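Local coordinates for protein cytokinin riboside 5'-monophosphate phosphoribohydrolase (PDB 5WQ3) that has a Rossmann-like alpha/beta fold of the SLOG clan, built round a parallel beta-sheet, at residues M67-V73 against A99-T105; G93-V97 against G118-G124; N193-V197 against F241-H246. All coordinates share one frame; numbering follows the deposited sequence.

Contact 1 of 3, residues M67-V73 against A99-T105; sequences MPKAVTV and ADYAVVT
K69 reaches Y101 because its chi1 of 76° sets CG between the backbone N and the carbonyl carbon, and the chain then runs extended from CG. The tyrosine comes to meet it with CG anti to its own carbonyl carbon, chi1 -71°. The lysine methylenes therefore lie over one face of the ring. CE sits above the centre of that face, 4.2 Å from the centroid of the Y101 ring, in a CH-pi contact. NZ of K69 stays over the same face, 4.8 Å from that centroid, as a cation-pi partner. One water ties the two ends together: it accepts from K69 NZ and is also hydrogen-bonded to Y101 OH. The hydroxyl has a further partner in H246. V71 adds CG2, which meets the ring off-centre, 3.7 Å from Y101 CD1.

Beyond this corner the segments pair as parallel strands. A102 N donates to K69 O, and V71 N to A102 O. V104 N then bonds V71 O at 2.9 Å with an N-H...O angle of 171°. V73 N closes the series on V104 O at 2.8 Å. On the sheet face that bears A70, A102 and V104, the M67 chain bends at chi2 and chi3 and brings CE to 3.7 Å from A102 CB. A70 CB lies 3.8 Å from the same A102 CB.

The strands belong to a beta-alpha-beta unit, joined by helix 84-98. D100, with positive phi, is the C-prime residue of the Schellman motif that ends this helix. L96 of the helix packs on V71, V73 and V103. Helix 113-121 also touches V73 and V103, and helix 235-246 lies against Y101. Strands 166-168 and 126-131 continue the sheet beyond 70-74 and 102-105.

Contact 2 of 3, residues G93-V97 against G118-G124; sequences GEKLV and GASEANG
Two neighbouring helices of the Rossmann-like alpha/beta fold, 84-98 and 113-121, pack here through a pair of glycines. G93 and G118 face each other with their CA atoms 4.3 Å apart. Neither glycine has a side chain, so the two backbones meet directly: G93 C lies 3.7 Å from A119 N, and E94 N is equally close to G118 C.

One turn further on, V97 fills the space between the helices with its two methyls. Its chi1 of 160° puts CG1 anti to the backbone N and CG2 anti to the carbonyl carbon, and each branch takes a different partner. CG2 packs on A119, 3.6 Å from A119 CB. CG1 goes to the end of the second helix, where A122 CB is 4.0 Å away.

That end is a Schellman motif. N123, with positive phi, is its C-prime residue. G124 N bonds back to A119 O at 2.9 Å, and N123 N to S120 O. L96 and A119 both turn to V103 of strand 102-105, which places the pair of helices on the same side of the sheet. K95 forms a salt bridge with D236 of helix 235-246. The chain leaving the Schellman turn passes close to the valine: V97 CG1 lies 3.5 Å from G124 CA.

Contact 3 of 3, residues N193-V197 against F241-H246; sequences NFPIV and FIVDAH
P195 is the bump of this contact, and the hollow that takes it is formed by F241, I242, A245 and H246 on one side of a helix. The outer carbons of the proline ring are spread over three of these residues. CB meets the phenyl ring, 3.7 Å from F241 CE2. CG presses on the small A245, 3.8 Å from its CB. CD lies 3.5 Å from H246 NE2, and the two side chains cross at about a right angle.

V197 forms a second bump. Its CG2 lies between F241 and I242, 3.9 Å from F241 CD2 and 4.2 Å from I242 CG1. F241 CG is anti to the backbone N (chi1 -177°), which brings the ring within reach of both V197 and P195. The V197 and F241 side chains run past each other in opposite directions.

At the other end, a water bridges the polar groups: it accepts from N193 ND2 and donates to A245 O. The imidazole is held from outside the two segments, by Y101 and by the Q164 backbone oxygen at NE2.

Helix 235-246 thus covers the start of strand 196-199. L230 of strand 230-232 touches F241, and V167 of strand 166-168 touches I242. I196 points away from this helix, and its side chain packs on helix 173-188.

Along the chain, contacts 1 and 2 interlock, their segments alternating, and contact 3 opens after both. The centres of contacts 1 and 2 are 10 Å apart, those of 1 and 3 12 Å, and those of 2 and 3 18 Å. Helix 84-98 connects the strands of contact 1 and supplies one side of contact 2. Contacts 1 and 3 reach the same parallel sheet and meet directly where Y101 OH bonds H246 ND1 at 2.8 Å. Contact 1 therefore lies between the other two, and helices 84-98 and 235-246 also touch each other directly.

Contact 1 of 3, residues M67-V73 against A99-T105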
ATOM      1  N   MET C  67     -57.522 -34.671  23.851  1.00 25.80           N
ATOM      2  CA  MET C  67     -57.748 -33.303  24.398  1.00 23.72           C
ATOM      3  C   MET C  67     -59.010 -33.241  25.251  1.00 20.91           C
ATOM      4  O   MET C  67     -60.044 -33.792  24.914  1.00 20.88           O
ATOM      5  CB  MET C  67     -57.871 -32.263  23.279  1.00 24.52           C
ATOM      6  CG  MET C  67     -56.606 -31.708  22.700  1.00 26.25           C
ATOM      7  SD  MET C  67     -55.685 -30.565  23.778  1.00 29.55           S
ATOM      8  CE  MET C  67     -56.687 -29.110  23.918  1.00 29.55           C
ATOM      9  N   PRO C  68     -58.925 -32.553  26.371  1.00 21.75           N
ATOM     10  CA  PRO C  68     -60.124 -32.197  27.103  1.00 22.67           C
ATOM     11  C   PRO C  68     -60.889 -31.057  26.385  1.00 23.14           C
ATOM     12  O   PRO C  68     -60.427 -30.515  25.404  1.00 23.68           O
ATOM     13  CB  PRO C  68     -59.546 -31.632  28.413  1.00 22.92           C
ATOM     14  CG  PRO C  68     -58.247 -30.998  27.976  1.00 23.40           C
ATOM     15  CD  PRO C  68     -57.709 -31.942  26.943  1.00 20.70           C
ATOM     16  N   LYS C  69     -62.043 -30.682  26.907  1.00 21.19           N
ATOM     17  CA  LYS C  69     -62.791 -29.590  26.294  1.00 21.90           C
ATOM     18  C   LYS C  69     -61.908 -28.319  26.156  1.00 18.13           C
ATOM     19  O   LYS C  69     -61.040 -28.052  26.991  1.00 17.47           O
ATOM     20  CB  LYS C  69     -64.097 -29.361  27.048  1.00 22.19           C
ATOM     21  CG  LYS C  69     -63.888 -28.636  28.363  1.00 25.95           C
ATOM     22  CD  LYS C  69     -65.293 -28.353  28.922  1.00 28.46           C
ATOM     23  CE  LYS C  69     -65.218 -28.002  30.376  1.00 33.99           C
ATOM     24  NZ  LYS C  69     -66.607 -28.004  30.859  1.00 41.97           N
ATOM     25  N   ALA C  70     -62.109 -27.561  25.077  1.00 17.66           N
ATOM     26  CA  ALA C  70     -61.174 -26.540  24.642  1.00 17.52           C
ATOM     27  C   ALA C  70     -61.835 -25.442  23.855  1.00 17.76           C
ATOM     28  O   ALA C  70     -62.838 -25.698  23.174  1.00 17.75           O
ATOM     29  CB  ALA C  70     -60.041 -27.173  23.831  1.00 19.41           C
ATOM     30  N   VAL C  71     -61.264 -24.226  23.997  1.00 17.43           N
ATOM     31  CA  VAL C  71     -61.580 -23.080  23.215  1.00 17.98           C
ATOM     32  C   VAL C  71     -60.335 -22.639  22.448  1.00 16.79           C
ATOM     33  O   VAL C  71     -59.275 -22.540  23.032  1.00 19.82           O
ATOM     34  CB  VAL C  71     -62.034 -21.935  24.136  1.00 16.40           C
ATOM     35  CG1 VAL C  71     -62.391 -20.706  23.306  1.00 17.76           C
ATOM     36  CG2 VAL C  71     -63.233 -22.421  24.925  1.00 17.33           C
ATOM     37  N   THR C  72     -60.514 -22.303  21.182  1.00 16.68           N
ATOM     38  CA  THR C  72     -59.486 -21.683  20.379  1.00 16.98           C
ATOM     39  C   THR C  72     -59.633 -20.174  20.434  1.00 17.94           C
ATOM     40  O   THR C  72     -60.685 -19.649  20.246  1.00 19.17           O
ATOM     41  CB  THR C  72     -59.493 -22.126  18.890  1.00 18.19           C
ATOM     42  OG1 THR C  72     -59.358 -23.518  18.771  1.00 19.73           O
ATOM     43  CG2 THR C  72     -58.353 -21.501  18.145  1.00 19.42           C
ATOM     44  N   VAL C  73     -58.535 -19.506  20.692  1.00 19.45           N
ATOM     45  CA  VAL C  73     -58.522 -17.985  20.679  1.00 20.01           C
ATOM     46  C   VAL C  73     -57.533 -17.521  19.569  1.00 20.42           C
ATOM     47  O   VAL C  73     -56.422 -18.018  19.473  1.00 19.86           O
ATOM     48  CB  VAL C  73     -58.058 -17.396  22.040  1.00 18.24           C
ATOM     49  CG1 VAL C  73     -58.220 -15.864  22.079  1.00 21.03           C
ATOM     50  CG2 VAL C  73     -58.854 -18.039  23.152  1.00 18.76           C
ATOM     51  N   ALA C  99     -63.050 -21.839  33.906  1.00 21.45           N
ATOM     52  CA  ALA C  99     -64.223 -22.550  33.465  1.00 20.83           C
ATOM     53  C   ALA C  99     -63.912 -23.942  32.982  1.00 19.49           C
ATOM     54  O   ALA C  99     -64.763 -24.529  32.368  1.00 20.37           O
ATOM     55  CB  ALA C  99     -65.010 -21.799  32.397  1.00 22.61           C
ATOM     56  N   ASP C 100     -62.744 -24.462  33.324  1.00 21.06           N
ATOM     57  CA  ASP C 100     -62.281 -25.787  32.958  1.00 25.57           C
ATOM     58  C   ASP C 100     -62.082 -26.025  31.452  1.00 24.64           C
ATOM     59  O   ASP C 100     -62.216 -27.156  30.993  1.00 25.03           O
ATOM     60  CB  ASP C 100     -63.174 -26.860  33.575  1.00 31.06           C
ATOM     61  CG  ASP C 100     -63.367 -26.635  35.088  1.00 39.77           C
ATOM     62  OD1 ASP C 100     -62.345 -26.343  35.767  1.00 40.18           O
ATOM     63  OD2 ASP C 100     -64.540 -26.654  35.553  1.00 44.49           O
ATOM     64  N   TYR C 101     -61.720 -24.988  30.712  1.00 23.58           N
ATOM     65  CA  TYR C 101     -61.354 -25.165  29.257  1.00 22.10           C
ATOM     66  C   TYR C 101     -59.850 -25.155  29.058  1.00 21.18           C
ATOM     67  O   TYR C 101     -59.144 -24.414  29.675  1.00 22.52           O
ATOM     68  CB  TYR C 101     -62.004 -24.076  28.374  1.00 21.81           C
ATOM     69  CG  TYR C 101     -63.496 -24.265  28.238  1.00 20.86           C
ATOM     70  CD1 TYR C 101     -64.010 -25.129  27.297  1.00 22.95           C
ATOM     71  CD2 TYR C 101     -64.385 -23.553  29.042  1.00 21.30           C
ATOM     72  CE1 TYR C 101     -65.360 -25.294  27.133  1.00 20.67           C
ATOM     73  CE2 TYR C 101     -65.721 -23.716  28.929  1.00 21.17           C
ATOM     74  CZ  TYR C 101     -66.218 -24.599  28.000  1.00 21.75           C
ATOM     75  OH  TYR C 101     -67.558 -24.736  27.860  1.00 19.80           O
ATOM     76  N   ALA C 102     -59.357 -26.022  28.216  1.00 21.70           N
ATOM     77  CA  ALA C 102     -58.040 -25.800  27.572  1.00 21.84           C
ATOM     78  C   ALA C 102     -58.125 -24.613  26.626  1.00 21.49           C
ATOM     79  O   ALA C 102     -59.179 -24.338  26.097  1.00 24.37           O
ATOM     80  CB  ALA C 102     -57.599 -27.050  26.795  1.00 23.23           C
ATOM     81  N   VAL C 103     -57.014 -23.891  26.454  1.00 20.59           N
ATOM     82  CA  VAL C 103     -56.955 -22.731  25.615  1.00 21.26           C
ATOM     83  C   VAL C 103     -55.951 -23.051  24.525  1.00 20.73           C
ATOM     84  O   VAL C 103     -54.788 -23.376  24.841  1.00 24.97           O
ATOM     85  CB  VAL C 103     -56.497 -21.533  26.420  1.00 22.85           C
ATOM     86  CG1 VAL C 103     -56.149 -20.350  25.538  1.00 24.50           C
ATOM     87  CG2 VAL C 103     -57.575 -21.188  27.453  1.00 23.84           C
ATOM     88  N   VAL C 104     -56.421 -23.026  23.294  1.00 19.79           N
ATOM     89  CA  VAL C 104     -55.663 -23.350  22.101  1.00 20.64           C
ATOM     90  C   VAL C 104     -55.468 -22.092  21.270  1.00 23.16           C
ATOM     91  O   VAL C 104     -56.460 -21.359  21.004  1.00 22.20           O
ATOM     92  CB  VAL C 104     -56.435 -24.332  21.235  1.00 18.92           C
ATOM     93  CG1 VAL C 104     -55.633 -24.792  20.015  1.00 18.08           C
ATOM     94  CG2 VAL C 104     -56.843 -25.514  22.068  1.00 20.43           C
ATOM     95  N   THR C 105     -54.208 -21.853  20.842  1.00 23.52           N
ATOM     96  CA  THR C 105     -53.913 -20.719  19.945  1.00 23.03           C
ATOM     97  C   THR C 105     -53.061 -21.155  18.781  1.00 23.42           C
ATOM     98  O   THR C 105     -52.514 -22.239  18.800  1.00 24.08           O
ATOM     99  CB  THR C 105     -53.101 -19.651  20.637  1.00 23.15           C
ATOM    100  OG1 THR C 105     -51.815 -20.200  21.023  1.00 22.87           O
ATOM    101  CG2 THR C 105     -53.820 -19.125  21.804  1.00 20.52           C
TER
HETATM  102  O   HOH W   1     -68.636 -26.158  29.833  1.00 24.55           O
HETATM  103  O   HOH W   2     -60.577 -28.953  29.650  1.00 30.46           O

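Contact 2 of 3, residues G93-V97 against G118-G124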
ATOM      1  N   GLY C  93     -57.615 -15.889  28.961  1.00 19.86           N
ATOM      2  CA  GLY C  93     -57.026 -17.227  29.107  1.00 21.28           C
ATOM      3  C   GLY C  93     -57.222 -17.715  30.521  1.00 25.18           C
ATOM      4  O   GLY C  93     -57.583 -18.880  30.764  1.00 25.23           O
ATOM      5  N   GLU C  94     -56.986 -16.819  31.468  1.00 27.54           N
ATOM      6  CA  GLU C  94     -57.201 -17.134  32.893  1.00 32.17           C
ATOM      7  C   GLU C  94     -58.656 -17.583  33.170  1.00 28.06           C
ATOM      8  O   GLU C  94     -58.881 -18.599  33.827  1.00 27.35           O
ATOM      9  CB  GLU C  94     -56.844 -15.926  33.754  1.00 37.50           C
ATOM     10  CG  GLU C  94     -56.774 -16.232  35.250  1.00 50.20           C
ATOM     11  CD  GLU C  94     -58.098 -16.016  35.980  1.00 60.03           C
ATOM     12  OE1 GLU C  94     -58.647 -17.007  36.552  1.00 62.39           O
ATOM     13  OE2 GLU C  94     -58.575 -14.844  35.981  1.00 68.00           O
ATOM     14  N   LYS C  95     -59.640 -16.843  32.664  1.00 25.89           N
ATOM     15  CA  LYS C  95     -61.063 -17.135  32.911  1.00 22.41           C
ATOM     16  C   LYS C  95     -61.528 -18.380  32.189  1.00 22.94           C
ATOM     17  O   LYS C  95     -62.390 -19.088  32.670  1.00 22.02           O
ATOM     18  CB  LYS C  95     -61.894 -15.954  32.410  1.00 23.14           C
ATOM     19  CG  LYS C  95     -61.687 -14.676  33.252  1.00 24.75           C
ATOM     20  CD  LYS C  95     -62.348 -13.474  32.627  1.00 28.52           C
ATOM     21  CE  LYS C  95     -62.082 -12.152  33.370  1.00 33.06           C
ATOM     22  NZ  LYS C  95     -62.550 -12.240  34.761  1.00 35.35           N
ATOM     23  N   LEU C  96     -60.995 -18.624  30.991  1.00 20.38           N
ATOM     24  CA  LEU C  96     -61.319 -19.868  30.304  1.00 22.09           C
ATOM     25  C   LEU C  96     -60.857 -21.071  31.121  1.00 20.65           C
ATOM     26  O   LEU C  96     -61.535 -22.060  31.189  1.00 19.98           O
ATOM     27  CB  LEU C  96     -60.716 -19.920  28.875  1.00 21.60           C
ATOM     28  CG  LEU C  96     -61.434 -19.000  27.911  1.00 22.09           C
ATOM     29  CD1 LEU C  96     -60.643 -18.823  26.622  1.00 25.73           C
ATOM     30  CD2 LEU C  96     -62.819 -19.580  27.648  1.00 22.39           C
ATOM     31  N   VAL C  97     -59.700 -20.967  31.755  1.00 24.78           N
ATOM     32  CA  VAL C  97     -59.154 -22.116  32.501  1.00 23.73           C
ATOM     33  C   VAL C  97     -59.942 -22.316  33.796  1.00 23.71           C
ATOM     34  O   VAL C  97     -60.129 -23.417  34.197  1.00 21.70           O
ATOM     35  CB  VAL C  97     -57.701 -21.898  32.866  1.00 27.75           C
ATOM     36  CG1 VAL C  97     -57.256 -22.826  34.032  1.00 30.76           C
ATOM     37  CG2 VAL C  97     -56.862 -22.141  31.638  1.00 30.96           C
ATOM     38  N   GLY C 118     -52.091 -16.281  30.045  1.00 30.78           N
ATOM     39  CA  GLY C 118     -53.223 -16.430  30.967  1.00 30.31           C
ATOM     40  C   GLY C 118     -53.479 -17.839  31.426  1.00 31.16           C
ATOM     41  O   GLY C 118     -53.516 -18.109  32.630  1.00 29.14           O
ATOM     42  N   ALA C 119     -53.670 -18.746  30.470  1.00 25.71           N
ATOM     43  CA  ALA C 119     -53.973 -20.133  30.768  1.00 27.58           C
ATOM     44  C   ALA C 119     -52.865 -20.883  31.490  1.00 30.42           C
ATOM     45  O   ALA C 119     -53.128 -21.674  32.407  1.00 30.59           O
ATOM     46  CB  ALA C 119     -54.273 -20.863  29.505  1.00 27.13           C
ATOM     47  N   SER C 120     -51.641 -20.695  31.026  1.00 34.53           N
ATOM     48  CA  SER C 120     -50.504 -21.427  31.580  1.00 35.45           C
ATOM     49  C   SER C 120     -50.294 -20.988  33.033  1.00 35.32           C
ATOM     50  O   SER C 120     -50.154 -21.799  33.932  1.00 34.33           O
ATOM     51  CB  SER C 120     -49.235 -21.165  30.771  1.00 35.00           C
ATOM     52  OG  SER C 120     -48.300 -22.211  31.039  1.00 35.30           O
ATOM     53  N   GLU C 121     -50.307 -19.691  33.236  1.00 33.84           N
ATOM     54  CA  GLU C 121     -50.043 -19.153  34.552  1.00 37.28           C
ATOM     55  C   GLU C 121     -51.186 -19.415  35.528  1.00 37.19           C
ATOM     56  O   GLU C 121     -50.962 -19.288  36.711  1.00 37.17           O
ATOM     57  CB  GLU C 121     -49.661 -17.674  34.478  1.00 36.05           C
ATOM     58  CG  GLU C 121     -48.269 -17.484  33.853  1.00 37.99           C
ATOM     59  CD  GLU C 121     -47.769 -16.044  33.892  1.00 42.94           C
ATOM     60  OE1 GLU C 121     -48.604 -15.128  34.133  1.00 44.71           O
ATOM     61  OE2 GLU C 121     -46.540 -15.827  33.635  1.00 44.65           O
ATOM     62  N   ALA C 122     -52.380 -19.811  35.051  1.00 33.04           N
ATOM     63  CA  ALA C 122     -53.440 -20.340  35.945  1.00 29.06           C
ATOM     64  C   ALA C 122     -53.404 -21.815  36.058  1.00 27.69           C
ATOM     65  O   ALA C 122     -54.384 -22.417  36.443  1.00 31.71           O
ATOM     66  CB  ALA C 122     -54.812 -19.941  35.466  1.00 29.36           C
ATOM     67  N   ASN C 123     -52.299 -22.459  35.726  1.00 30.17           N
ATOM     68  CA  ASN C 123     -52.264 -23.931  35.823  1.00 32.99           C
ATOM     69  C   ASN C 123     -53.262 -24.650  34.998  1.00 32.44           C
ATOM     70  O   ASN C 123     -53.663 -25.750  35.388  1.00 34.81           O
ATOM     71  CB  ASN C 123     -52.516 -24.412  37.263  1.00 40.34           C
ATOM     72  CG  ASN C 123     -51.613 -23.753  38.255  1.00 43.85           C
ATOM     73  OD1 ASN C 123     -52.049 -22.986  39.161  1.00 47.43           O
ATOM     74  ND2 ASN C 123     -50.334 -24.005  38.080  1.00 47.99           N
ATOM     75  N   GLY C 124     -53.699 -24.059  33.869  1.00 31.63           N
ATOM     76  CA  GLY C 124     -54.554 -24.762  32.928  1.00 32.27           C
ATOM     77  C   GLY C 124     -53.747 -25.312  31.747  1.00 30.76           C
ATOM     78  O   GLY C 124     -52.545 -25.109  31.651  1.00 31.86           O
TER

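Contact 3 of 3, residues N193-V197 against F241-H246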
ATOM      1  N   ASN C 193     -73.161 -26.563  18.034  1.00 24.99           N
ATOM      2  CA  ASN C 193     -72.992 -26.126  19.413  1.00 25.24           C
ATOM      3  C   ASN C 193     -71.598 -25.560  19.594  1.00 23.07           C
ATOM      4  O   ASN C 193     -70.831 -25.988  20.513  1.00 19.61           O
ATOM      5  CB  ASN C 193     -73.208 -27.271  20.392  1.00 28.24           C
ATOM      6  CG  ASN C 193     -74.616 -27.864  20.324  1.00 31.74           C
ATOM      7  OD1 ASN C 193     -74.787 -29.087  20.159  1.00 35.33           O
ATOM      8  ND2 ASN C 193     -75.615 -27.021  20.521  1.00 29.60           N
ATOM      9  N   PHE C 194     -71.271 -24.636  18.689  1.00 18.68           N
ATOM     10  CA  PHE C 194     -69.892 -24.159  18.532  1.00 19.17           C
ATOM     11  C   PHE C 194     -69.980 -22.652  18.626  1.00 17.82           C
ATOM     12  O   PHE C 194     -70.115 -22.019  17.627  1.00 18.17           O
ATOM     13  CB  PHE C 194     -69.325 -24.600  17.195  1.00 17.41           C
ATOM     14  CG  PHE C 194     -67.826 -24.573  17.112  1.00 19.11           C
ATOM     15  CD1 PHE C 194     -67.134 -23.369  17.060  1.00 19.61           C
ATOM     16  CD2 PHE C 194     -67.100 -25.761  17.067  1.00 18.74           C
ATOM     17  CE1 PHE C 194     -65.751 -23.329  17.028  1.00 19.75           C
ATOM     18  CE2 PHE C 194     -65.702 -25.736  17.010  1.00 19.97           C
ATOM     19  CZ  PHE C 194     -65.018 -24.508  16.985  1.00 20.28           C
ATOM     20  N   PRO C 195     -69.954 -22.102  19.829  1.00 19.17           N
ATOM     21  CA  PRO C 195     -70.144 -20.642  19.980  1.00 19.23           C
ATOM     22  C   PRO C 195     -68.958 -19.819  19.457  1.00 18.38           C
ATOM     23  O   PRO C 195     -67.802 -20.266  19.424  1.00 15.63           O
ATOM     24  CB  PRO C 195     -70.356 -20.475  21.489  1.00 19.97           C
ATOM     25  CG  PRO C 195     -69.718 -21.672  22.086  1.00 20.14           C
ATOM     26  CD  PRO C 195     -69.988 -22.773  21.116  1.00 18.75           C
ATOM     27  N   ILE C 196     -69.253 -18.586  19.045  1.00 16.63           N
ATOM     28  CA  ILE C 196     -68.300 -17.791  18.366  1.00 17.42           C
ATOM     29  C   ILE C 196     -68.421 -16.452  19.031  1.00 18.25           C
ATOM     30  O   ILE C 196     -69.538 -15.885  19.088  1.00 18.87           O
ATOM     31  CB  ILE C 196     -68.617 -17.647  16.863  1.00 18.13           C
ATOM     32  CG1 ILE C 196     -68.583 -19.018  16.145  1.00 17.92           C
ATOM     33  CG2 ILE C 196     -67.632 -16.636  16.251  1.00 20.22           C
ATOM     34  CD1 ILE C 196     -69.142 -18.958  14.751  1.00 18.81           C
ATOM     35  N   VAL C 197     -67.310 -15.970  19.550  1.00 19.47           N
ATOM     36  CA  VAL C 197     -67.346 -14.692  20.277  1.00 21.18           C
ATOM     37  C   VAL C 197     -66.323 -13.733  19.734  1.00 23.14           C
ATOM     38  O   VAL C 197     -65.176 -14.157  19.440  1.00 18.69           O
ATOM     39  CB  VAL C 197     -67.028 -14.867  21.769  1.00 20.67           C
ATOM     40  CG1 VAL C 197     -67.196 -13.520  22.493  1.00 22.44           C
ATOM     41  CG2 VAL C 197     -67.926 -15.916  22.369  1.00 19.26           C
ATOM     42  N   PHE C 241     -71.178 -17.073  27.945  1.00 20.04           N
ATOM     43  CA  PHE C 241     -71.871 -17.390  26.720  1.00 18.69           C
ATOM     44  C   PHE C 241     -71.441 -18.806  26.257  1.00 18.04           C
ATOM     45  O   PHE C 241     -72.216 -19.603  25.868  1.00 19.95           O
ATOM     46  CB  PHE C 241     -71.483 -16.370  25.705  1.00 19.73           C
ATOM     47  CG  PHE C 241     -72.174 -16.511  24.390  1.00 21.17           C
ATOM     48  CD1 PHE C 241     -73.442 -15.987  24.184  1.00 21.64           C
ATOM     49  CD2 PHE C 241     -71.506 -17.128  23.321  1.00 21.68           C
ATOM     50  CE1 PHE C 241     -74.063 -16.082  22.932  1.00 23.85           C
ATOM     51  CE2 PHE C 241     -72.091 -17.216  22.101  1.00 22.76           C
ATOM     52  CZ  PHE C 241     -73.375 -16.683  21.878  1.00 25.12           C
ATOM     53  N   ILE C 242     -70.188 -19.070  26.360  1.00 18.35           N
ATOM     54  CA  ILE C 242     -69.614 -20.397  25.960  1.00 20.20           C
ATOM     55  C   ILE C 242     -70.090 -21.531  26.858  1.00 20.76           C
ATOM     56  O   ILE C 242     -70.654 -22.531  26.394  1.00 22.19           O
ATOM     57  CB  ILE C 242     -68.082 -20.280  25.925  1.00 19.89           C
ATOM     58  CG1 ILE C 242     -67.709 -19.236  24.874  1.00 19.51           C
ATOM     59  CG2 ILE C 242     -67.386 -21.641  25.579  1.00 18.28           C
ATOM     60  CD1 ILE C 242     -66.225 -18.926  24.811  1.00 20.88           C
ATOM     61  N   VAL C 243     -69.909 -21.367  28.151  1.00 21.36           N
ATOM     62  CA  VAL C 243     -70.448 -22.314  29.130  1.00 22.28           C
ATOM     63  C   VAL C 243     -71.926 -22.652  28.913  1.00 22.23           C
ATOM     64  O   VAL C 243     -72.332 -23.837  28.853  1.00 18.16           O
ATOM     65  CB  VAL C 243     -70.246 -21.783  30.572  1.00 20.59           C
ATOM     66  CG1 VAL C 243     -71.076 -22.610  31.557  1.00 21.44           C
ATOM     67  CG2 VAL C 243     -68.772 -21.758  30.904  1.00 21.80           C
ATOM     68  N   ASP C 244     -72.736 -21.593  28.784  1.00 22.23           N
ATOM     69  CA  ASP C 244     -74.133 -21.763  28.587  1.00 24.20           C
ATOM     70  C   ASP C 244     -74.424 -22.439  27.262  1.00 25.90           C
ATOM     71  O   ASP C 244     -75.305 -23.290  27.176  1.00 23.38           O
ATOM     72  CB  ASP C 244     -74.886 -20.400  28.610  1.00 24.27           C
ATOM     73  CG  ASP C 244     -75.016 -19.860  29.995  1.00 28.63           C
ATOM     74  OD1 ASP C 244     -74.587 -20.593  30.935  1.00 26.90           O
ATOM     75  OD2 ASP C 244     -75.468 -18.681  30.177  1.00 32.14           O
ATOM     76  N   ALA C 245     -73.704 -22.069  26.216  1.00 21.72           N
ATOM     77  CA  ALA C 245     -73.923 -22.717  24.932  1.00 22.55           C
ATOM     78  C   ALA C 245     -73.585 -24.221  24.993  1.00 23.94           C
ATOM     79  O   ALA C 245     -74.153 -25.002  24.247  1.00 23.52           O
ATOM     80  CB  ALA C 245     -73.076 -22.061  23.869  1.00 24.42           C
ATOM     81  N   HIS C 246     -72.688 -24.635  25.868  1.00 21.89           N
ATOM     82  CA  HIS C 246     -72.238 -26.028  25.908  1.00 24.53           C
ATOM     83  C   HIS C 246     -73.020 -26.870  26.898  1.00 28.84           C
ATOM     84  O   HIS C 246     -72.819 -28.044  27.002  1.00 25.92           O
ATOM     85  CB  HIS C 246     -70.776 -26.085  26.270  1.00 24.25           C
ATOM     86  CG  HIS C 246     -69.869 -25.743  25.145  1.00 24.67           C
ATOM     87  ND1 HIS C 246     -68.571 -25.359  25.326  1.00 30.16           N
ATOM     88  CD2 HIS C 246     -70.076 -25.752  23.815  1.00 21.44           C
ATOM     89  CE1 HIS C 246     -68.014 -25.147  24.158  1.00 25.22           C
ATOM     90  NE2 HIS C 246     -68.911 -25.368  23.226  1.00 26.03           N
TER
HETATM   91  O   HOH W   3     -74.923 -24.543  21.717  1.00 36.67           O